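Local atomic coordinates of hypothetical glycoside hydrolase (Parabacteroides distasonis, PDB entry 3TAW), a protein that is of unknown function but belongs to the clan of five-bladed beta-propeller proteins that includes many glycoside hydrolases. Residues 132-137 / 179-184; 146-151 / 156-161. One frame throughout, in Å; residues are numbered along the deposited sequence.

Interaction 1. Residues 132-137 / 179-184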
loop_
_atom_site.group_PDB
_atom_site.type_symbol
_atom_site.label_atom_id
_atom_site.label_comp_id
_atom_site.label_asym_id
_atom_site.label_seq_id
_atom_site.Cartn_x
_atom_site.Cartn_y
_atom_site.Cartn_z
ATOM N N VAL A 132 8.119 9.952 0.766
ATOM C CA VAL A 132 8.826 8.761 0.331
ATOM C C VAL A 132 7.773 7.778 -0.211
ATOM O O VAL A 132 6.911 7.326 0.525
ATOM C CB VAL A 132 9.623 8.090 1.470
ATOM C CG1 VAL A 132 10.359 6.832 0.947
ATOM C CG2 VAL A 132 10.615 9.118 2.097
ATOM N N LEU A 133 7.870 7.508 -1.510
ATOM C CA LEU A 133 6.944 6.679 -2.252
ATOM C C LEU A 133 7.591 5.339 -2.525
ATOM O O LEU A 133 8.679 5.275 -3.117
ATOM C CB LEU A 133 6.604 7.389 -3.573
ATOM C CG LEU A 133 5.772 6.647 -4.609
ATOM C CD1 LEU A 133 4.388 6.255 -4.068
ATOM C CD2 LEU A 133 5.648 7.513 -5.899
ATOM N N LEU A 134 6.930 4.276 -2.038
ATOM C CA LEU A 134 7.322 2.897 -2.277
ATOM C C LEU A 134 6.262 2.311 -3.168
ATOM O O LEU A 134 5.071 2.386 -2.850
ATOM C CB LEU A 134 7.381 2.104 -0.973
ATOM C CG LEU A 134 8.708 2.146 -0.192
ATOM C CD1 LEU A 134 9.792 1.249 -0.852
ATOM C CD2 LEU A 134 9.205 3.554 0.032
ATOM N N TYR A 135 6.687 1.743 -4.305
ATOM C CA TYR A 135 5.762 1.287 -5.339
ATOM C C TYR A 135 6.366 0.129 -6.113
ATOM O O TYR A 135 7.544 -0.193 -5.943
ATOM C CB TYR A 135 5.426 2.441 -6.307
ATOM C CG TYR A 135 6.600 2.905 -7.154
ATOM C CD1 TYR A 135 7.556 3.771 -6.646
ATOM C CD2 TYR A 135 6.730 2.499 -8.483
ATOM C CE1 TYR A 135 8.644 4.193 -7.419
ATOM C CE2 TYR A 135 7.792 2.932 -9.272
ATOM C CZ TYR A 135 8.740 3.774 -8.738
ATOM O OH TYR A 135 9.758 4.216 -9.525
ATOM N N THR A 136 5.544 -0.514 -6.932
ATOM C CA THR A 136 5.992 -1.637 -7.736
ATOM C C THR A 136 6.266 -1.194 -9.165
ATOM O O THR A 136 5.416 -0.563 -9.798
ATOM C CB THR A 136 4.913 -2.720 -7.830
ATOM O OG1 THR A 136 4.424 -3.027 -6.526
ATOM C CG2 THR A 136 5.473 -3.998 -8.533
ATOM N N GLN A 137 7.448 -1.517 -9.655
ATOM C CA GLN A 137 7.792 -1.346 -11.076
ATOM C C GLN A 137 7.372 -2.616 -11.785
ATOM O O GLN A 137 7.722 -3.718 -11.328
ATOM C CB GLN A 137 9.296 -1.150 -11.240
ATOM C CG GLN A 137 9.881 0.005 -10.431
ATOM C CD GLN A 137 11.354 0.161 -10.690
ATOM O OE1 GLN A 137 12.133 -0.791 -10.481
ATOM N NE2 GLN A 137 11.767 1.350 -11.139
ATOM N N ALA A 179 5.171 -2.367 0.449
ATOM C CA ALA A 179 6.004 -1.973 1.579
ATOM C C ALA A 179 5.326 -0.985 2.517
ATOM O O ALA A 179 4.744 -0.003 2.074
ATOM C CB ALA A 179 7.332 -1.394 1.081
ATOM N N SER A 180 5.495 -1.226 3.816
ATOM C CA SER A 180 4.922 -0.417 4.894
ATOM C C SER A 180 6.047 0.112 5.770
ATOM O O SER A 180 6.557 -0.605 6.645
ATOM C CB SER A 180 3.994 -1.302 5.739
ATOM O OG SER A 180 2.969 -1.831 4.920
ATOM N N LEU A 181 6.446 1.359 5.527
ATOM C CA LEU A 181 7.443 2.024 6.351
ATOM C C LEU A 181 6.887 2.272 7.754
ATOM O O LEU A 181 5.698 2.549 7.943
ATOM C CB LEU A 181 7.836 3.376 5.753
ATOM C CG LEU A 181 8.992 3.368 4.778
ATOM C CD1 LEU A 181 8.653 2.554 3.566
ATOM C CD2 LEU A 181 9.287 4.841 4.418
ATOM N N VAL A 182 7.762 2.207 8.733
ATOM C CA VAL A 182 7.366 2.545 10.096
ATOM C C VAL A 182 7.287 4.072 10.270
ATOM O O VAL A 182 8.218 4.801 9.930
ATOM C CB VAL A 182 8.282 1.891 11.132
ATOM C CG1 VAL A 182 7.960 2.412 12.532
ATOM C CG2 VAL A 182 8.103 0.354 11.100
ATOM N N THR A 183 6.143 4.504 10.802
ATOM C CA THR A 183 5.827 5.895 11.092
ATOM C C THR A 183 5.381 5.976 12.551
ATOM O O THR A 183 5.100 4.958 13.187
ATOM C CB THR A 183 4.665 6.426 10.214
ATOM O OG1 THR A 183 3.436 5.772 10.581
ATOM C CG2 THR A 183 4.965 6.241 8.715
ATOM N N THR A 184 5.269 7.198 13.052
ATOM C CA THR A 184 4.638 7.439 14.335
ATOM C C THR A 184 3.948 8.794 14.299
ATOM O O THR A 184 4.155 9.535 13.354
ATOM C CB THR A 184 5.658 7.375 15.488
ATOM O OG1 THR A 184 4.974 7.173 16.736
ATOM C CG2 THR A 184 6.520 8.634 15.545
HETATM O O HOH W 1 4.945 -0.460 -1.834
#
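Leu134 and Leu181 carry the apolar part of this contact, their side chains meeting at about a right angle, with Leu134 CD2 3.7 Å from Leu181 CD1. The first torsion of Leu134 (chi1 -87°) places CG beside its own backbone N, where the branch point also comes over the methyl of Ala179, at 4.0 Å from Leu134 CG to Ala179 CB. Leu181 spreads its two methyls: CD1 packs on Leu134, while CD2 reaches Val132 CG1 at 4.1 Å. Val132, Leu134, Ala179 and Leu181 all send their CB toward the facing strand, forming one small hydrocarbon seam.

The polar part is a single water that spans the backbones. It accepts a hydrogen bond from Ala179 N and gives a weak one to Leu134 O, each 3.0 Å long.

The strand axes run nearly antiparallel, at 163°, yet approach no closer than 7.8 Å, and no direct hydrogen bond links them. Each strand pairs with others instead: Val132 and Leu134 bond through their backbones to Ala124 and Arg122 of strand 117-125, and strand 179-186 runs parallel beside strand 244-254. The contact therefore joins two separate beta-sheets, as between neighbouring blades of a propeller. Its chemistry implies cohesion by buried aliphatic packing, with the water bridging backbone groups too far apart to bond directly.

Interaction 2. Residues 146-151 / 156-161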
loop_
_atom_site.group_PDB
_atom_site.type_symbol
_atom_site.label_atom_id
_atom_site.label_comp_id
_atom_site.label_asym_id
_atom_site.label_seq_id
_atom_site.Cartn_x
_atom_site.Cartn_y
_atom_site.Cartn_z
ATOM N N ALA A 146 10.304 -0.285 -5.585
ATOM C CA ALA A 146 11.190 0.830 -5.888
ATOM C C ALA A 146 10.808 2.056 -5.064
ATOM O O ALA A 146 9.728 2.117 -4.467
ATOM C CB ALA A 146 11.168 1.133 -7.419
ATOM N N VAL A 147 11.716 3.020 -5.031
ATOM C CA VAL A 147 11.594 4.201 -4.191
ATOM C C VAL A 147 11.668 5.490 -5.003
ATOM O O VAL A 147 12.504 5.624 -5.905
ATOM C CB VAL A 147 12.729 4.243 -3.142
ATOM C CG1 VAL A 147 12.535 5.423 -2.167
ATOM C CG2 VAL A 147 12.812 2.897 -2.355
ATOM N N ALA A 148 10.807 6.446 -4.673
ATOM C CA ALA A 148 10.919 7.785 -5.215
ATOM C C ALA A 148 10.642 8.777 -4.106
ATOM O O ALA A 148 9.938 8.454 -3.125
ATOM C CB ALA A 148 9.953 7.972 -6.448
ATOM N N THR A 149 11.240 9.964 -4.211
ATOM C CA THR A 149 11.009 11.015 -3.237
ATOM C C THR A 149 10.625 12.362 -3.877
ATOM O O THR A 149 10.944 12.631 -5.045
ATOM C CB THR A 149 12.203 11.225 -2.273
ATOM O OG1 THR A 149 13.289 11.857 -2.964
ATOM C CG2 THR A 149 12.689 9.880 -1.670
ATOM N N SER A 150 9.933 13.187 -3.097
ATOM C CA SER A 150 9.533 14.531 -3.528
ATOM C C SER A 150 9.208 15.379 -2.314
ATOM O O SER A 150 8.983 14.852 -1.228
ATOM C CB SER A 150 8.300 14.496 -4.442
ATOM O OG SER A 150 7.144 14.107 -3.724
ATOM N N LYS A 151 9.179 16.689 -2.511
ATOM C CA LYS A 151 8.731 17.617 -1.471
ATOM C C LYS A 151 7.278 18.045 -1.688
ATOM O O LYS A 151 6.649 18.569 -0.769
ATOM C CB LYS A 151 9.623 18.849 -1.452
ATOM C CG LYS A 151 11.046 18.557 -1.112
ATOM C CD LYS A 151 11.144 18.107 0.327
ATOM C CE LYS A 151 12.543 18.208 0.879
ATOM N NZ LYS A 151 12.476 18.150 2.373
ATOM N N TRP A 156 9.178 14.451 -8.729
ATOM C CA TRP A 156 9.712 13.233 -8.135
ATOM C C TRP A 156 11.099 12.904 -8.662
ATOM O O TRP A 156 11.393 13.114 -9.844
ATOM C CB TRP A 156 8.797 12.027 -8.417
ATOM C CG TRP A 156 7.462 12.084 -7.819
ATOM C CD1 TRP A 156 6.304 12.518 -8.407
ATOM C CD2 TRP A 156 7.116 11.658 -6.511
ATOM N NE1 TRP A 156 5.261 12.397 -7.530
ATOM C CE2 TRP A 156 5.730 11.861 -6.352
ATOM C CE3 TRP A 156 7.855 11.134 -5.441
ATOM C CZ2 TRP A 156 5.058 11.549 -5.165
ATOM C CZ3 TRP A 156 7.184 10.827 -4.261
ATOM C CH2 TRP A 156 5.795 11.042 -4.130
ATOM N N THR A 157 11.940 12.364 -7.788
ATOM C CA THR A 157 13.186 11.703 -8.159
ATOM C C THR A 157 13.034 10.201 -7.947
ATOM O O THR A 157 12.711 9.759 -6.844
ATOM C CB THR A 157 14.343 12.255 -7.331
ATOM O OG1 THR A 157 14.462 13.656 -7.626
ATOM C CG2 THR A 157 15.671 11.545 -7.658
ATOM N N LYS A 158 13.236 9.430 -9.019
ATOM C CA LYS A 158 13.183 7.974 -8.958
ATOM C C LYS A 158 14.569 7.443 -8.633
ATOM O O LYS A 158 15.545 7.751 -9.346
ATOM C CB LYS A 158 12.690 7.384 -10.274
ATOM C CG LYS A 158 11.246 7.739 -10.629
ATOM C CD LYS A 158 10.805 7.042 -11.894
ATOM C CE LYS A 158 9.429 7.502 -12.350
ATOM N NZ LYS A 158 9.002 6.934 -13.666
ATOM N N PHE A 159 14.683 6.659 -7.564
ATOM C CA PHE A 159 15.976 6.082 -7.162
ATOM C C PHE A 159 16.153 4.614 -7.535
ATOM O O PHE A 159 17.240 4.040 -7.344
ATOM C CB PHE A 159 16.175 6.275 -5.659
ATOM C CG PHE A 159 16.360 7.706 -5.265
ATOM C CD1 PHE A 159 17.617 8.287 -5.319
ATOM C CD2 PHE A 159 15.281 8.479 -4.852
ATOM C CE1 PHE A 159 17.800 9.624 -4.977
ATOM C CE2 PHE A 159 15.459 9.815 -4.489
ATOM C CZ PHE A 159 16.725 10.387 -4.556
ATOM N N GLY A 160 15.121 4.023 -8.107
ATOM C CA GLY A 160 15.159 2.633 -8.523
ATOM C C GLY A 160 14.802 1.647 -7.430
ATOM O O GLY A 160 14.350 2.041 -6.344
ATOM N N PRO A 161 15.019 0.356 -7.702
ATOM C CA PRO A 161 14.603 -0.702 -6.786
ATOM C C PRO A 161 15.192 -0.577 -5.391
ATOM O O PRO A 161 16.382 -0.254 -5.234
ATOM C CB PRO A 161 15.117 -1.979 -7.475
ATOM C CG PRO A 161 15.130 -1.614 -8.945
ATOM C CD PRO A 161 15.553 -0.185 -8.969
HETATM O O HOH W 2 12.307 4.471 -8.425
HETATM O O HOH W 3 12.573 15.294 -6.331
#
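The first torsions of Ser150 and Trp156 bring the two together: with chi1 at 69°, Ser150 OG sits between its backbone N and carbonyl carbon, while Trp156 CG lies beside its own N, which places the indole against the serine side chain. Ser150 OG lies over one indole face, 3.3 Å from Trp156 CZ3, and is also hydrogen-bonded to Leu153 N. Ser150 CB makes a CH-pi contact, 3.8 Å from the centroid of the Trp156 six-membered ring and 20° off its normal. Ala148 CB packs on the same indole, 3.9 Å from Trp156 CE3. On the sheet face opposite Ala148, Thr149 OG1 meets the edge of the Phe159 ring in plane, 3.3 Å from Phe159 CE2.

Between the backbones, Thr149 and Thr157 exchange two hydrogen bonds, Thr157 N to Thr149 O being nearly straight (170°). Further along, Phe159 N bonds to Val147 O at 2.9 Å and Val147 N to Gly160 O at 3.1 Å. Phe159 and Gly160 thus both face Val147, consistent with a beta bulge, and a water joins Val147 O to Gly160 N. Lys158 NZ forms salt bridges with Asp107 and Glu113. This is an antiparallel beta hairpin, here made of the last two strands of a four-stranded sheet of the kind that forms a propeller blade.

How the interactions relate
The two interactions have centres 11 Å apart and meet through one four-stranded antiparallel sheet, ordered 117-125, 131-138, 143-150, 157-161. Strand 131-138 of interaction 1 and strand 143-150 of interaction 2 are neighbours there, joined by probable hydrogen bonds from Ala146 N to Tyr135 O and from Leu133 N to Ala148 O, both 2.8 Å. Both strands of interaction 2 fall between the two segments of interaction 1 in sequence. Interaction 2 zips up the sheet's outer hairpin, its centre about 16 Å from the chain centre, against about 7 Å for the centre of interaction 1, which ties the sheet to the next one. One builds a probable blade; the other packs that sheet against the next, probably the adjoining blade.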